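Local coordinates for protein 3-HSA hydroxylase, oxygenase (Rhodococcus sp., PDB 2RFQ) that hydroxylates the phenolic ring of the secosteroid 3-HSA ortho to its hydroxyl, using reduced FMN and oxygen, during bacterial cholesterol breakdown, at residues L53-P65 with L221-W233. Sequence-based numbering, arbitrary orientation.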
ATOM      1  N   LEU A  53       9.199 -36.147   7.417  1.00  7.58           N
ATOM      2  CA  LEU A  53       9.533 -35.796   8.813  1.00  8.43           C
ATOM      3  C   LEU A  53       9.292 -36.953   9.803  1.00  8.51           C
ATOM      4  O   LEU A  53       9.338 -36.753  11.030  1.00  8.78           O
ATOM      5  CB  LEU A  53       8.795 -34.532   9.270  1.00  9.06           C
ATOM      6  CG  LEU A  53       9.128 -33.271   8.454  1.00  8.58           C
ATOM      7  CD1 LEU A  53       8.330 -32.111   9.006  1.00 11.98           C
ATOM      8  CD2 LEU A  53      10.616 -32.922   8.485  1.00 11.00           C
ATOM      9  N   GLN A  54       8.995 -38.137   9.266  1.00  8.61           N
ATOM     10  CA  GLN A  54       8.809 -39.332  10.098  1.00  8.68           C
ATOM     11  C   GLN A  54      10.172 -39.880  10.569  1.00  8.56           C
ATOM     12  O   GLN A  54      11.149 -39.786   9.832  1.00  8.82           O
ATOM     13  CB  GLN A  54       8.048 -40.387   9.301  1.00  9.17           C
ATOM     14  CG  GLN A  54       7.716 -41.646  10.077  1.00 10.60           C
ATOM     15  CD  GLN A  54       6.933 -42.630   9.228  1.00 13.12           C
ATOM     16  OE1 GLN A  54       7.236 -42.810   8.050  1.00 15.02           O
ATOM     17  NE2 GLN A  54       5.936 -43.281   9.821  1.00 12.12           N
ATOM     18  N   PRO A  55      10.249 -40.369  11.821  1.00  9.35           N
ATOM     19  CA  PRO A  55      11.537 -40.897  12.342  1.00  9.26           C
ATOM     20  C   PRO A  55      12.107 -42.074  11.558  1.00 10.46           C
ATOM     21  O   PRO A  55      11.358 -42.876  10.969  1.00 10.97           O
ATOM     22  CB  PRO A  55      11.207 -41.282  13.798  1.00 10.21           C
ATOM     23  CG  PRO A  55      10.060 -40.331  14.162  1.00  9.56           C
ATOM     24  CD  PRO A  55       9.221 -40.312  12.887  1.00  8.96           C
ATOM     25  N   GLU A  56      13.436 -42.146  11.530  1.00 10.14           N
ATOM     26  CA  GLU A  56      14.111 -43.260  10.882  1.00 11.40           C
ATOM     27  C   GLU A  56      13.630 -44.624  11.417  1.00 11.55           C
ATOM     28  O   GLU A  56      13.536 -45.594  10.657  1.00 11.62           O
ATOM     29  CB  GLU A  56      15.618 -43.101  11.045  1.00 12.57           C
ATOM     30  CG  GLU A  56      16.440 -44.169  10.327  1.00 17.32           C
ATOM     31  CD  GLU A  56      16.647 -45.414  11.158  1.00 23.10           C
ATOM     32  OE1 GLU A  56      16.492 -45.351  12.398  1.00 25.14           O
ATOM     33  OE2 GLU A  56      16.984 -46.464  10.562  1.00 28.06           O
ATOM     34  N   GLN A  57      13.301 -44.701  12.710  1.00 10.95           N
ATOM     35  CA  GLN A  57      12.929 -46.010  13.293  1.00 11.01           C
ATOM     36  C   GLN A  57      11.642 -46.557  12.667  1.00 11.15           C
ATOM     37  O   GLN A  57      11.393 -47.766  12.713  1.00 11.32           O
ATOM     38  CB  GLN A  57      12.805 -45.948  14.821  1.00 10.39           C
ATOM     39  CG  GLN A  57      11.654 -45.117  15.338  1.00 10.96           C
ATOM     40  CD  GLN A  57      11.370 -45.394  16.798  1.00 10.95           C
ATOM     41  OE1 GLN A  57      11.192 -46.565  17.206  1.00 12.95           O
ATOM     42  NE2 GLN A  57      11.314 -44.331  17.595  1.00 10.98           N
ATOM     43  N   TRP A  58      10.838 -45.668  12.073  1.00 10.71           N
ATOM     44  CA  TRP A  58       9.565 -46.050  11.449  1.00 10.61           C
ATOM     45  C   TRP A  58       9.665 -46.053   9.908  1.00 11.14           C
ATOM     46  O   TRP A  58       8.653 -46.061   9.201  1.00 12.06           O
ATOM     47  CB  TRP A  58       8.420 -45.120  11.922  1.00 11.16           C
ATOM     48  CG  TRP A  58       8.259 -45.101  13.400  1.00 10.35           C
ATOM     49  CD1 TRP A  58       8.500 -44.048  14.242  1.00 11.35           C
ATOM     50  CD2 TRP A  58       7.882 -46.205  14.235  1.00 10.84           C
ATOM     51  NE1 TRP A  58       8.268 -44.427  15.551  1.00 11.56           N
ATOM     52  CE2 TRP A  58       7.890 -45.744  15.569  1.00 10.98           C
ATOM     53  CE3 TRP A  58       7.504 -47.529  13.982  1.00 11.85           C
ATOM     54  CZ2 TRP A  58       7.555 -46.571  16.653  1.00 10.27           C
ATOM     55  CZ3 TRP A  58       7.179 -48.356  15.058  1.00 11.08           C
ATOM     56  CH2 TRP A  58       7.210 -47.869  16.377  1.00 10.04           C
ATOM     57  N   GLY A  59      10.890 -46.029   9.391  1.00 10.45           N
ATOM     58  CA  GLY A  59      11.114 -46.040   7.951  1.00  9.96           C
ATOM     59  C   GLY A  59      11.083 -44.653   7.328  1.00  9.96           C
ATOM     60  O   GLY A  59      11.009 -44.527   6.111  1.00 10.15           O
ATOM     61  N   GLY A  60      11.176 -43.620   8.167  1.00  9.69           N
ATOM     62  CA  GLY A  60      11.085 -42.229   7.694  1.00  9.15           C
ATOM     63  C   GLY A  60      12.422 -41.589   7.377  1.00  9.60           C
ATOM     64  O   GLY A  60      13.495 -42.156   7.670  1.00  9.96           O
ATOM     65  N   TYR A  61      12.369 -40.401   6.772  1.00  8.46           N
ATOM     66  CA  TYR A  61      13.579 -39.682   6.381  1.00  8.87           C
ATOM     67  C   TYR A  61      14.134 -38.775   7.470  1.00  8.26           C
ATOM     68  O   TYR A  61      15.277 -38.336   7.352  1.00  8.40           O
ATOM     69  CB  TYR A  61      13.323 -38.800   5.148  1.00  9.55           C
ATOM     70  CG  TYR A  61      13.013 -39.549   3.869  1.00 10.75           C
ATOM     71  CD1 TYR A  61      14.034 -39.924   2.992  1.00  8.71           C
ATOM     72  CD2 TYR A  61      11.690 -39.833   3.511  1.00 10.79           C
ATOM     73  CE1 TYR A  61      13.744 -40.594   1.790  1.00  9.74           C
ATOM     74  CE2 TYR A  61      11.395 -40.499   2.321  1.00 10.22           C
ATOM     75  CZ  TYR A  61      12.423 -40.872   1.461  1.00 11.77           C
ATOM     76  OH  TYR A  61      12.136 -41.549   0.292  1.00 12.74           O
ATOM     77  N   GLN A  62      13.328 -38.476   8.497  1.00  7.63           N
ATOM     78  CA  GLN A  62      13.692 -37.440   9.497  1.00  7.81           C
ATOM     79  C   GLN A  62      14.507 -36.300   8.879  1.00  8.83           C
ATOM     80  O   GLN A  62      15.632 -35.981   9.298  1.00  9.11           O
ATOM     81  CB  GLN A  62      14.382 -38.039  10.730  1.00  8.51           C
ATOM     82  CG  GLN A  62      15.525 -38.990  10.422  1.00  8.29           C
ATOM     83  CD  GLN A  62      16.027 -39.678  11.664  1.00  9.09           C
ATOM     84  OE1 GLN A  62      15.236 -40.131  12.508  1.00  9.01           O
ATOM     85  NE2 GLN A  62      17.364 -39.766  11.797  1.00  9.38           N
ATOM     86  N   ALA A  63      13.913 -35.691   7.857  1.00  8.75           N
ATOM     87  CA  ALA A  63      14.626 -34.874   6.889  1.00  9.23           C
ATOM     88  C   ALA A  63      14.960 -33.491   7.415  1.00  8.98           C
ATOM     89  O   ALA A  63      14.338 -33.017   8.370  1.00 10.18           O
ATOM     90  CB  ALA A  63      13.778 -34.739   5.619  1.00 10.33           C
ATOM     91  N   ASP A  64      15.938 -32.853   6.778  1.00  9.17           N
ATOM     92  CA  ASP A  64      16.101 -31.390   6.810  1.00  8.72           C
ATOM     93  C   ASP A  64      14.710 -30.758   6.596  1.00  8.17           C
ATOM     94  O   ASP A  64      14.036 -31.053   5.612  1.00  8.26           O
ATOM     95  CB  ASP A  64      17.049 -31.036   5.647  1.00  8.78           C
ATOM     96  CG  ASP A  64      17.408 -29.559   5.568  1.00 10.19           C
ATOM     97  OD1 ASP A  64      16.653 -28.688   6.052  1.00  8.75           O
ATOM     98  OD2 ASP A  64      18.481 -29.296   4.999  1.00 12.40           O
ATOM     99  N   PRO A  65      14.249 -29.912   7.536  1.00  7.21           N
ATOM    100  CA  PRO A  65      12.894 -29.351   7.407  1.00  7.44           C
ATOM    101  C   PRO A  65      12.704 -28.515   6.159  1.00  7.41           C
ATOM    102  O   PRO A  65      11.571 -28.418   5.676  1.00  7.61           O
ATOM    103  CB  PRO A  65      12.695 -28.532   8.705  1.00  7.21           C
ATOM    104  CG  PRO A  65      14.101 -28.274   9.193  1.00  7.25           C
ATOM    105  CD  PRO A  65      14.928 -29.467   8.765  1.00  7.59           C
ATOM    106  N   LEU A 221      11.896 -37.760  22.235  1.00 11.25           N
ATOM    107  CA  LEU A 221      13.260 -37.303  21.941  1.00 12.24           C
ATOM    108  C   LEU A 221      14.315 -38.293  22.414  1.00 12.97           C
ATOM    109  O   LEU A 221      15.461 -38.238  21.971  1.00 13.37           O
ATOM    110  CB  LEU A 221      13.536 -35.943  22.586  1.00 13.06           C
ATOM    111  CG  LEU A 221      12.714 -34.758  22.075  1.00 13.77           C
ATOM    112  CD1 LEU A 221      13.114 -33.538  22.871  1.00 17.13           C
ATOM    113  CD2 LEU A 221      12.922 -34.539  20.578  1.00 13.20           C
ATOM    114  N   GLU A 222      13.936 -39.192  23.319  1.00 13.32           N
ATOM    115  CA  GLU A 222      14.916 -40.134  23.877  1.00 14.90           C
ATOM    116  C   GLU A 222      15.439 -41.057  22.775  1.00 14.33           C
ATOM    117  O   GLU A 222      16.650 -41.255  22.632  1.00 14.53           O
ATOM    118  CB  GLU A 222      14.303 -40.945  25.023  1.00 14.53           C
ATOM    119  CG  GLU A 222      15.290 -41.913  25.655  1.00 17.76           C
ATOM    120  CD  GLU A 222      14.667 -42.818  26.732  1.00 18.68           C
ATOM    121  OE1 GLU A 222      13.424 -42.793  26.924  1.00 21.76           O
ATOM    122  OE2 GLU A 222      15.432 -43.579  27.365  1.00 24.01           O
ATOM    123  N   ARG A 223      14.516 -41.585  21.978  1.00 13.56           N
ATOM    124  CA  ARG A 223      14.877 -42.461  20.865  1.00 14.15           C
ATOM    125  C   ARG A 223      14.943 -41.722  19.527  1.00 12.65           C
ATOM    126  O   ARG A 223      15.715 -42.097  18.656  1.00 13.06           O
ATOM    127  CB  ARG A 223      13.927 -43.667  20.803  1.00 14.18           C
ATOM    128  CG  ARG A 223      14.053 -44.580  22.023  1.00 17.20           C
ATOM    129  CD  ARG A 223      13.374 -45.933  21.839  1.00 18.29           C
ATOM    130  NE  ARG A 223      13.516 -46.426  20.466  1.00 26.55           N
ATOM    131  CZ  ARG A 223      13.276 -47.674  20.077  1.00 28.77           C
ATOM    132  NH1 ARG A 223      12.882 -48.586  20.963  1.00 30.82           N
ATOM    133  NH2 ARG A 223      13.445 -48.011  18.801  1.00 30.14           N
ATOM    134  N   ASN A 224      14.127 -40.676  19.358  1.00 11.07           N
ATOM    135  CA  ASN A 224      14.147 -39.917  18.112  1.00  9.98           C
ATOM    136  C   ASN A 224      15.077 -38.713  18.270  1.00  9.99           C
ATOM    137  O   ASN A 224      14.648 -37.610  18.618  1.00  9.10           O
ATOM    138  CB  ASN A 224      12.727 -39.510  17.695  1.00 10.48           C
ATOM    139  CG  ASN A 224      11.842 -40.713  17.395  1.00  9.66           C
ATOM    140  OD1 ASN A 224      12.301 -41.705  16.831  1.00 10.73           O
ATOM    141  ND2 ASN A 224      10.561 -40.623  17.760  1.00  9.75           N
ATOM    142  N   THR A 225      16.359 -38.962  18.023  1.00  9.41           N
ATOM    143  CA  THR A 225      17.424 -38.020  18.381  1.00  8.86           C
ATOM    144  C   THR A 225      17.804 -37.063  17.241  1.00  8.28           C
ATOM    145  O   THR A 225      18.683 -36.188  17.432  1.00  7.79           O
ATOM    146  CB  THR A 225      18.706 -38.781  18.846  1.00  8.91           C
ATOM    147  OG1 THR A 225      19.168 -39.582  17.755  1.00 11.26           O
ATOM    148  CG2 THR A 225      18.394 -39.691  20.044  1.00 10.57           C
ATOM    149  N   ALA A 226      17.168 -37.215  16.071  1.00  8.90           N
ATOM    150  CA  ALA A 226      17.516 -36.381  14.913  1.00  8.69           C
ATOM    151  C   ALA A 226      17.308 -34.891  15.243  1.00  8.29           C
ATOM    152  O   ALA A 226      16.363 -34.537  15.969  1.00  8.96           O
ATOM    153  CB  ALA A 226      16.716 -36.765  13.684  1.00  8.89           C
ATOM    154  N   PRO A 227      18.200 -34.017  14.741  1.00  8.25           N
ATOM    155  CA  PRO A 227      18.074 -32.587  15.101  1.00  8.04           C
ATOM    156  C   PRO A 227      16.756 -31.941  14.668  1.00  8.04           C
ATOM    157  O   PRO A 227      16.319 -30.977  15.305  1.00  7.88           O
ATOM    158  CB  PRO A 227      19.281 -31.924  14.414  1.00  8.82           C
ATOM    159  CG  PRO A 227      19.682 -32.922  13.298  1.00  9.48           C
ATOM    160  CD  PRO A 227      19.420 -34.269  13.933  1.00  8.42           C
ATOM    161  N   VAL A 228      16.106 -32.462  13.630  1.00  7.19           N
ATOM    162  CA  VAL A 228      14.842 -31.854  13.200  1.00  7.81           C
ATOM    163  C   VAL A 228      13.789 -31.863  14.335  1.00  7.40           C
ATOM    164  O   VAL A 228      12.945 -30.953  14.407  1.00  7.14           O
ATOM    165  CB  VAL A 228      14.284 -32.507  11.900  1.00  7.88           C
ATOM    166  CG1 VAL A 228      13.825 -33.955  12.148  1.00  8.87           C
ATOM    167  CG2 VAL A 228      13.136 -31.669  11.327  1.00 10.36           C
ATOM    168  N   TYR A 229      13.859 -32.850  15.241  1.00  7.36           N
ATOM    169  CA  TYR A 229      12.836 -32.948  16.308  1.00  7.19           C
ATOM    170  C   TYR A 229      13.075 -31.963  17.457  1.00  8.09           C
ATOM    171  O   TYR A 229      12.241 -31.869  18.366  1.00  9.22           O
ATOM    172  CB  TYR A 229      12.652 -34.399  16.811  1.00  7.53           C
ATOM    173  CG  TYR A 229      12.327 -35.317  15.671  1.00  7.05           C
ATOM    174  CD1 TYR A 229      11.160 -35.118  14.911  1.00  6.90           C
ATOM    175  CD2 TYR A 229      13.202 -36.334  15.289  1.00  9.72           C
ATOM    176  CE1 TYR A 229      10.871 -35.898  13.789  1.00  8.75           C
ATOM    177  CE2 TYR A 229      12.919 -37.137  14.200  1.00  8.52           C
ATOM    178  CZ  TYR A 229      11.753 -36.927  13.456  1.00  9.23           C
ATOM    179  OH  TYR A 229      11.470 -37.699  12.362  1.00 10.10           O
ATOM    180  N   LYS A 230      14.184 -31.214  17.402  1.00  7.28           N
ATOM    181  CA  LYS A 230      14.469 -30.188  18.413  1.00  7.61           C
ATOM    182  C   LYS A 230      14.039 -28.800  17.903  1.00  7.33           C
ATOM    183  O   LYS A 230      14.231 -27.785  18.591  1.00  8.39           O
ATOM    184  CB  LYS A 230      15.944 -30.215  18.802  1.00  7.86           C
ATOM    185  CG  LYS A 230      16.289 -31.529  19.473  1.00 10.55           C
ATOM    186  CD  LYS A 230      17.743 -31.597  19.896  1.00 12.71           C
ATOM    187  CE  LYS A 230      17.966 -32.858  20.745  1.00 17.62           C
ATOM    188  NZ  LYS A 230      17.963 -34.121  19.935  1.00 19.97           N
HETATM  189  N   MSE A 231      13.488 -28.762  16.687  1.00  6.19           N
HETATM  190  CA  MSE A 231      12.988 -27.492  16.141  1.00  6.25           C
HETATM  191  C   MSE A 231      11.802 -26.983  16.965  1.00  5.68           C
HETATM  192  O   MSE A 231      11.001 -27.781  17.417  1.00  6.28           O
HETATM  193  CB  MSE A 231      12.548 -27.658  14.682  1.00  6.82           C
HETATM  194  CG  MSE A 231      13.700 -27.969  13.750  1.00  7.21           C
HETATM  195 SE   MSE A 231      14.644 -26.325  13.217  1.00 13.23          SE
HETATM  196  CE  MSE A 231      13.225 -25.532  12.087  1.00 10.09           C
ATOM    197  N   PRO A 232      11.694 -25.650  17.143  1.00  6.25           N
ATOM    198  CA  PRO A 232      10.591 -25.091  17.917  1.00  6.83           C
ATOM    199  C   PRO A 232       9.249 -25.208  17.204  1.00  6.78           C
ATOM    200  O   PRO A 232       9.167 -24.914  16.011  1.00  5.78           O
ATOM    201  CB  PRO A 232      11.003 -23.612  18.112  1.00  6.91           C
ATOM    202  CG  PRO A 232      11.866 -23.301  16.956  1.00  6.55           C
ATOM    203  CD  PRO A 232      12.625 -24.609  16.672  1.00  6.65           C
ATOM    204  N   TRP A 233       8.220 -25.652  17.937  1.00  7.06           N
ATOM    205  CA  TRP A 233       6.857 -25.712  17.395  1.00  7.13           C
ATOM    206  C   TRP A 233       6.409 -24.368  16.826  1.00  6.88           C
ATOM    207  O   TRP A 233       5.689 -24.339  15.813  1.00  6.58           O
ATOM    208  CB  TRP A 233       5.886 -26.153  18.499  1.00  8.64           C
ATOM    209  CG  TRP A 233       4.444 -26.374  18.061  1.00  9.31           C
ATOM    210  CD1 TRP A 233       3.350 -25.704  18.526  1.00 12.18           C
ATOM    211  CD2 TRP A 233       3.940 -27.362  17.134  1.00 10.05           C
ATOM    212  NE1 TRP A 233       2.207 -26.192  17.940  1.00 10.72           N
ATOM    213  CE2 TRP A 233       2.533 -27.211  17.089  1.00 10.84           C
ATOM    214  CE3 TRP A 233       4.534 -28.347  16.341  1.00 11.90           C
ATOM    215  CZ2 TRP A 233       1.710 -28.017  16.292  1.00  9.88           C
ATOM    216  CZ3 TRP A 233       3.711 -29.146  15.517  1.00 10.72           C
ATOM    217  CH2 TRP A 233       2.311 -28.975  15.512  1.00 10.70           C
TER
HETATM  218  O   HOH W   1      14.108 -42.811  14.976  1.00 12.81           O
HETATM  219  O   HOH W   2      17.151 -34.275  11.098  1.00  9.11           O
HETATM  220  O   HOH W   3      15.611 -39.661  15.171  1.00 13.38           O
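The phenol of Tyr229 reaches between Pro55 and Gln62 and donates its hydroxyl proton to Leu53 O (OH to O 2.7 Å), approaching from above the carbonyl plane although the oxygen lies at the edge of the ring. Pro55 CG packs against Tyr229 CZ at 3.9 Å, while Val228 CG1 covers one ring face above its centre. With chi1 at 68°, Val228 CG2 stands anti to the backbone N and meets Leu53 CD2 and Pro65 CD, the latter at 3.8 Å.

At the other end, Gln57 CG sits between its own backbone N and carbonyl carbon (chi1 68°), and the extended chain beyond brings NE2 to Asn224 OD1 at 2.9 Å in a fairly straight bond (161°); its OE1 accepts from Gln101 NE2. A water that accepts from Gln57 N donates to the same OD1, and Asn224 ND2 is held by Ala97 O and Gln104 OE1. With an alanine at Gln57, Asn224 OD1 would probably lose its amide donor and Gln101 NE2 this acceptor.

Two further waters join Gln62 to the backbone N atoms of Ala226 and Val228. In this acyl-CoA dehydrogenase-type fold, the N-terminal-domain loop thus meets the lead-in to helix 233-266 with the buried Tyr229 hydroxyl satisfied and the Asn224 amide gripped at both ends, probably fixing its rotation.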